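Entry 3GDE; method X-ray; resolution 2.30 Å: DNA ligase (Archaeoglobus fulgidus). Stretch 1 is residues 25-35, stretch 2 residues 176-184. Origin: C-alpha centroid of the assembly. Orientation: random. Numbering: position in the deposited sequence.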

ATOM      1  N   LEU A  25      -0.450 -11.672 -20.931  1.00 25.15           N
ATOM      2  CA  LEU A  25      -0.096 -11.949 -19.536  1.00 23.74           C
ATOM      3  C   LEU A  25      -1.284 -12.500 -18.764  1.00 23.27           C
ATOM      4  O   LEU A  25      -1.164 -13.516 -18.074  1.00 22.97           O
ATOM      5  CB  LEU A  25       0.450 -10.698 -18.835  1.00 23.28           C
ATOM      6  CG  LEU A  25       1.873 -10.269 -19.204  1.00 23.11           C
ATOM      7  CD1 LEU A  25       2.133  -8.847 -18.723  1.00 24.22           C
ATOM      8  CD2 LEU A  25       2.914 -11.231 -18.644  1.00 20.98           C
ATOM      9  N   THR A  26      -2.427 -11.831 -18.897  1.00 22.74           N
ATOM     10  CA  THR A  26      -3.678 -12.274 -18.289  1.00 22.37           C
ATOM     11  C   THR A  26      -4.013 -13.747 -18.653  1.00 22.25           C
ATOM     12  O   THR A  26      -4.347 -14.555 -17.779  1.00 22.19           O
ATOM     13  CB  THR A  26      -4.840 -11.312 -18.669  1.00 22.12           C
ATOM     14  OG1 THR A  26      -4.546  -9.998 -18.180  1.00 22.79           O
ATOM     15  CG2 THR A  26      -6.176 -11.774 -18.089  1.00 21.08           C
ATOM     16  N   ALA A  27      -3.891 -14.082 -19.934  1.00 22.43           N
ATOM     17  CA  ALA A  27      -4.272 -15.406 -20.438  1.00 22.97           C
ATOM     18  C   ALA A  27      -3.283 -16.512 -20.008  1.00 23.13           C
ATOM     19  O   ALA A  27      -3.696 -17.598 -19.593  1.00 23.12           O
ATOM     20  CB  ALA A  27      -4.458 -15.365 -21.973  1.00 22.64           C
ATOM     21  N   ARG A  28      -1.986 -16.218 -20.084  1.00 23.67           N
ATOM     22  CA  ARG A  28      -0.953 -17.103 -19.545  1.00 24.67           C
ATOM     23  C   ARG A  28      -1.140 -17.402 -18.065  1.00 23.98           C
ATOM     24  O   ARG A  28      -1.050 -18.556 -17.648  1.00 24.06           O
ATOM     25  CB  ARG A  28       0.446 -16.531 -19.772  1.00 25.27           C
ATOM     26  CG  ARG A  28       0.869 -16.482 -21.227  1.00 29.62           C
ATOM     27  CD  ARG A  28       1.182 -17.874 -21.746  1.00 36.75           C
ATOM     28  NE  ARG A  28       2.545 -18.304 -21.440  1.00 41.31           N
ATOM     29  CZ  ARG A  28       3.447 -18.642 -22.360  1.00 42.94           C
ATOM     30  NH1 ARG A  28       3.131 -18.611 -23.653  1.00 43.30           N
ATOM     31  NH2 ARG A  28       4.663 -19.029 -21.985  1.00 43.92           N
ATOM     32  N   ILE A  29      -1.407 -16.363 -17.280  1.00 23.62           N
ATOM     33  CA  ILE A  29      -1.571 -16.502 -15.826  1.00 22.79           C
ATOM     34  C   ILE A  29      -2.832 -17.279 -15.447  1.00 22.45           C
ATOM     35  O   ILE A  29      -2.790 -18.099 -14.535  1.00 22.45           O
ATOM     36  CB  ILE A  29      -1.529 -15.126 -15.100  1.00 22.93           C
ATOM     37  CG1 ILE A  29      -0.141 -14.490 -15.270  1.00 22.84           C
ATOM     38  CG2 ILE A  29      -1.921 -15.271 -13.591  1.00 21.32           C
ATOM     39  CD1 ILE A  29      -0.071 -13.023 -14.828  1.00 22.48           C
ATOM     40  N   ALA A  30      -3.939 -17.013 -16.149  1.00 22.19           N
ATOM     41  CA  ALA A  30      -5.187 -17.764 -15.978  1.00 22.23           C
ATOM     42  C   ALA A  30      -4.993 -19.249 -16.225  1.00 22.00           C
ATOM     43  O   ALA A  30      -5.406 -20.073 -15.406  1.00 22.63           O
ATOM     44  CB  ALA A  30      -6.290 -17.216 -16.910  1.00 22.34           C
ATOM     45  N   ALA A  31      -4.366 -19.580 -17.352  1.00 21.83           N
ATOM     46  CA  ALA A  31      -4.054 -20.972 -17.707  1.00 22.03           C
ATOM     47  C   ALA A  31      -3.279 -21.692 -16.615  1.00 22.10           C
ATOM     48  O   ALA A  31      -3.628 -22.813 -16.250  1.00 21.68           O
ATOM     49  CB  ALA A  31      -3.287 -21.041 -19.064  1.00 22.04           C
ATOM     50  N   PHE A  32      -2.232 -21.045 -16.097  1.00 22.69           N
ATOM     51  CA  PHE A  32      -1.425 -21.589 -14.990  1.00 23.36           C
ATOM     52  C   PHE A  32      -2.239 -21.833 -13.721  1.00 23.94           C
ATOM     53  O   PHE A  32      -2.163 -22.906 -13.119  1.00 23.68           O
ATOM     54  CB  PHE A  32      -0.261 -20.638 -14.669  1.00 23.66           C
ATOM     55  CG  PHE A  32       0.795 -21.242 -13.779  1.00 23.88           C
ATOM     56  CD1 PHE A  32       1.747 -22.123 -14.301  1.00 22.99           C
ATOM     57  CD2 PHE A  32       0.851 -20.914 -12.420  1.00 23.37           C
ATOM     58  CE1 PHE A  32       2.735 -22.673 -13.478  1.00 22.68           C
ATOM     59  CE2 PHE A  32       1.832 -21.469 -11.583  1.00 22.97           C
ATOM     60  CZ  PHE A  32       2.768 -22.354 -12.110  1.00 23.27           C
ATOM     61  N   LEU A  33      -3.008 -20.819 -13.321  1.00 24.48           N
ATOM     62  CA  LEU A  33      -3.835 -20.865 -12.114  1.00 25.12           C
ATOM     63  C   LEU A  33      -4.873 -21.998 -12.147  1.00 25.61           C
ATOM     64  O   LEU A  33      -5.122 -22.651 -11.134  1.00 25.60           O
ATOM     65  CB  LEU A  33      -4.535 -19.506 -11.920  1.00 25.04           C
ATOM     66  CG  LEU A  33      -3.996 -18.391 -10.994  1.00 26.00           C
ATOM     67  CD1 LEU A  33      -2.471 -18.377 -10.739  1.00 24.09           C
ATOM     68  CD2 LEU A  33      -4.517 -17.027 -11.430  1.00 24.58           C
ATOM     69  N   GLN A  34      -5.465 -22.216 -13.319  1.00 26.45           N
ATOM     70  CA  GLN A  34      -6.474 -23.260 -13.547  1.00 27.35           C
ATOM     71  C   GLN A  34      -6.037 -24.687 -13.249  1.00 27.46           C
ATOM     72  O   GLN A  34      -6.880 -25.544 -12.983  1.00 27.45           O
ATOM     73  CB  GLN A  34      -6.913 -23.236 -15.011  1.00 27.66           C
ATOM     74  CG  GLN A  34      -8.040 -22.312 -15.282  1.00 29.16           C
ATOM     75  CD  GLN A  34      -8.413 -22.267 -16.745  1.00 32.24           C
ATOM     76  OE1 GLN A  34      -7.635 -22.670 -17.621  1.00 32.75           O
ATOM     77  NE2 GLN A  34      -9.610 -21.757 -17.026  1.00 32.47           N
ATOM     78  N   LYS A  35      -4.731 -24.941 -13.324  1.00 27.49           N
ATOM     79  CA  LYS A  35      -4.196 -26.296 -13.264  1.00 27.47           C
ATOM     80  C   LYS A  35      -3.608 -26.627 -11.896  1.00 28.07           C
ATOM     81  O   LYS A  35      -3.071 -27.728 -11.668  1.00 28.48           O
ATOM     82  CB  LYS A  35      -3.163 -26.489 -14.377  1.00 27.62           C
ATOM     83  CG  LYS A  35      -3.756 -26.350 -15.762  1.00 26.44           C
ATOM     84  CD  LYS A  35      -2.687 -26.399 -16.827  1.00 28.98           C
ATOM     85  CE  LYS A  35      -3.276 -26.143 -18.215  1.00 29.15           C
ATOM     86  NZ  LYS A  35      -4.060 -24.856 -18.257  1.00 31.13           N
TER
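Stretch 2, residues 176-184: RDAIARAFR

Stretch 2 is helical from Arg176 through Ala182, continuing a helix that begins earlier in the chain, and its backbone N-to-O hydrogen bonds follow the i to i-4 pattern, from Ala180 N to Arg176 O (3.0 Å) through Phe183 N to Ile179 O (3.2 Å). It packs on the helix of stretch 1 with the two N-to-C directions 52° apart, a signed crossing angle of -52°, and an axial closest approach of 8.0 Å. So short a separation matches the small residues at the crossing: the CA atoms of Ala30 and Ala182 lie 4.5 Å apart. The contact buries 528 Å², both sides summed.

Arg176 does not reach stretch 1; its NH1 lies 2.8 Å from Asp177 OD1, a salt bridge of charges only, since the oxygen sits well out of the guanidinium plane. Asp177 is the first to touch, its CB 3.7 Å from Thr26 CG2. Water 1 extends this contact, donating to both Thr26 OG1 (2.6 Å) and Asp177 OD2 (3.0 Å).

Ala178 points its CA-to-CB bond toward stretch 1, and its CB is 3.6 Å from both Thr26 O and Ile29 CG2. Its carbonyl O also meets Ala30 CB at 3.4 Å, so methyl and backbone pack together here. Ile179 directs its CA-to-CB bond away, yet its CG1 still lies 4.0 Å from Leu33 CD2. Ala180, also pointing away, makes no contact.

Three residues after Ala178, about one helical turn, the CA-to-CB bond of Arg181 again points toward stretch 1. Its CB packs 3.8 Å from Ala30 CB, and the chain, with chi1 to chi3 all t, extends until NE is 3.7 Å from Ala27 CB. Water 2 accepts from Arg181 NE (2.8 Å) and donates to Ala27 O (2.8 Å), linking the side chain to the opposing backbone.

Ala182 forms the nearest CA pair with Ala30; its CB is 3.4 Å from Ala30 O and 4.0 Å from Ala30 CB, with Leu33 CB at 4.3 Å from it. Its carbonyl O accepts the one direct hydrogen bond between the stretches, from Gln34 NE2, at 2.8 Å and with an N-H...O angle of 163°. The Gln34 side chain also packs beside the methyl, CG to Ala182 CB measuring 3.7 Å.

Phe183 is the first residue to leave helical phi/psi, at -117/22. Its CA-to-CB bond runs sideways, but the ring end comes nearer, bringing CZ to 3.8 Å from Leu33 O and CE1 to 4.4 Å from Gln34 CA. Arg184, with phi/psi 56/56, lies at the fringe.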

ATOM      1  N   ARG A 176      -6.484  -9.671 -11.046  1.00 28.69           N
ATOM      2  CA  ARG A 176      -7.957  -9.669 -10.958  1.00 29.39           C
ATOM      3  C   ARG A 176      -8.540 -10.307 -12.223  1.00 28.76           C
ATOM      4  O   ARG A 176      -9.383 -11.194 -12.144  1.00 28.91           O
ATOM      5  CB  ARG A 176      -8.513  -8.234 -10.760  1.00 29.23           C
ATOM      6  CG  ARG A 176      -9.961  -8.018 -11.276  1.00 30.62           C
ATOM      7  CD  ARG A 176     -10.386  -6.549 -11.449  1.00 31.20           C
ATOM      8  NE  ARG A 176      -9.348  -5.712 -12.059  1.00 38.79           N
ATOM      9  CZ  ARG A 176      -9.400  -5.171 -13.278  1.00 40.81           C
ATOM     10  NH1 ARG A 176     -10.459  -5.356 -14.064  1.00 42.65           N
ATOM     11  NH2 ARG A 176      -8.380  -4.433 -13.717  1.00 42.19           N
ATOM     12  N   ASP A 177      -8.052  -9.860 -13.375  1.00 28.58           N
ATOM     13  CA  ASP A 177      -8.539 -10.305 -14.673  1.00 28.29           C
ATOM     14  C   ASP A 177      -8.206 -11.775 -14.947  1.00 28.05           C
ATOM     15  O   ASP A 177      -9.000 -12.491 -15.568  1.00 28.25           O
ATOM     16  CB  ASP A 177      -7.960  -9.425 -15.790  1.00 28.38           C
ATOM     17  CG  ASP A 177      -8.558  -8.019 -15.821  1.00 28.76           C
ATOM     18  OD1 ASP A 177      -9.542  -7.752 -15.110  1.00 29.98           O
ATOM     19  OD2 ASP A 177      -8.043  -7.171 -16.580  1.00 29.00           O
ATOM     20  N   ALA A 178      -7.033 -12.209 -14.485  1.00 27.33           N
ATOM     21  CA  ALA A 178      -6.559 -13.580 -14.682  1.00 26.58           C
ATOM     22  C   ALA A 178      -7.327 -14.562 -13.807  1.00 26.28           C
ATOM     23  O   ALA A 178      -7.650 -15.672 -14.238  1.00 26.71           O
ATOM     24  CB  ALA A 178      -5.067 -13.666 -14.412  1.00 26.02           C
ATOM     25  N   ILE A 179      -7.629 -14.146 -12.581  1.00 25.97           N
ATOM     26  CA  ILE A 179      -8.452 -14.937 -11.673  1.00 25.42           C
ATOM     27  C   ILE A 179      -9.878 -15.058 -12.206  1.00 25.82           C
ATOM     28  O   ILE A 179     -10.490 -16.134 -12.123  1.00 25.77           O
ATOM     29  CB  ILE A 179      -8.451 -14.357 -10.241  1.00 25.09           C
ATOM     30  CG1 ILE A 179      -7.090 -14.614  -9.572  1.00 25.01           C
ATOM     31  CG2 ILE A 179      -9.592 -14.961  -9.395  1.00 24.04           C
ATOM     32  CD1 ILE A 179      -6.789 -13.687  -8.394  1.00 22.61           C
ATOM     33  N   ALA A 180     -10.406 -13.954 -12.738  1.00 25.57           N
ATOM     34  CA  ALA A 180     -11.721 -13.963 -13.382  1.00 25.52           C
ATOM     35  C   ALA A 180     -11.763 -14.905 -14.600  1.00 25.45           C
ATOM     36  O   ALA A 180     -12.704 -15.680 -14.756  1.00 25.12           O
ATOM     37  CB  ALA A 180     -12.135 -12.551 -13.775  1.00 24.72           C
ATOM     38  N   ARG A 181     -10.735 -14.826 -15.447  1.00 25.59           N
ATOM     39  CA  ARG A 181     -10.619 -15.658 -16.641  1.00 25.78           C
ATOM     40  C   ARG A 181     -10.519 -17.155 -16.301  1.00 26.49           C
ATOM     41  O   ARG A 181     -11.219 -17.976 -16.903  1.00 26.68           O
ATOM     42  CB  ARG A 181      -9.412 -15.212 -17.471  1.00 25.66           C
ATOM     43  CG  ARG A 181      -9.295 -15.895 -18.835  1.00 25.85           C
ATOM     44  CD  ARG A 181      -8.134 -15.342 -19.623  1.00 26.77           C
ATOM     45  NE  ARG A 181      -7.991 -15.973 -20.929  1.00 28.52           N
ATOM     46  CZ  ARG A 181      -8.569 -15.536 -22.046  1.00 31.05           C
ATOM     47  NH1 ARG A 181      -9.349 -14.460 -22.022  1.00 31.08           N
ATOM     48  NH2 ARG A 181      -8.374 -16.183 -23.193  1.00 30.54           N
ATOM     49  N   ALA A 182      -9.674 -17.484 -15.319  1.00 26.88           N
ATOM     50  CA  ALA A 182      -9.387 -18.856 -14.918  1.00 27.55           C
ATOM     51  C   ALA A 182     -10.605 -19.580 -14.367  1.00 28.45           C
ATOM     52  O   ALA A 182     -10.822 -20.761 -14.660  1.00 28.56           O
ATOM     53  CB  ALA A 182      -8.259 -18.887 -13.874  1.00 27.30           C
ATOM     54  N   PHE A 183     -11.388 -18.872 -13.562  1.00 29.08           N
ATOM     55  CA  PHE A 183     -12.438 -19.506 -12.776  1.00 29.71           C
ATOM     56  C   PHE A 183     -13.846 -19.045 -13.131  1.00 30.70           C
ATOM     57  O   PHE A 183     -14.767 -19.191 -12.324  1.00 31.07           O
ATOM     58  CB  PHE A 183     -12.155 -19.330 -11.277  1.00 29.16           C
ATOM     59  CG  PHE A 183     -10.819 -19.872 -10.848  1.00 27.84           C
ATOM     60  CD1 PHE A 183     -10.533 -21.238 -10.961  1.00 27.12           C
ATOM     61  CD2 PHE A 183      -9.841 -19.025 -10.334  1.00 26.37           C
ATOM     62  CE1 PHE A 183      -9.290 -21.746 -10.569  1.00 26.16           C
ATOM     63  CE2 PHE A 183      -8.601 -19.527  -9.943  1.00 25.27           C
ATOM     64  CZ  PHE A 183      -8.329 -20.888 -10.061  1.00 25.50           C
ATOM     65  N   ARG A 184     -14.007 -18.509 -14.341  1.00 32.02           N
ATOM     66  CA  ARG A 184     -15.321 -18.177 -14.899  1.00 33.57           C
ATOM     67  C   ARG A 184     -16.108 -17.245 -13.984  1.00 33.95           C
ATOM     68  O   ARG A 184     -17.229 -17.556 -13.562  1.00 34.18           O
ATOM     69  CB  ARG A 184     -16.125 -19.452 -15.203  1.00 34.20           C
ATOM     70  CG  ARG A 184     -16.260 -19.802 -16.686  1.00 36.78           C
ATOM     71  CD  ARG A 184     -14.925 -19.906 -17.423  1.00 40.54           C
ATOM     72  NE  ARG A 184     -15.024 -19.381 -18.789  1.00 43.68           N
ATOM     73  CZ  ARG A 184     -14.157 -19.628 -19.771  1.00 45.87           C
ATOM     74  NH1 ARG A 184     -13.105 -20.414 -19.577  1.00 46.78           N
ATOM     75  NH2 ARG A 184     -14.352 -19.091 -20.964  1.00 46.60           N
TER
HETATM   76  O   HOH W   1      -6.405  -8.242 -18.838  1.00 33.00           O
HETATM   77  O   HOH W   2      -6.187 -18.148 -20.667  1.00 24.00           O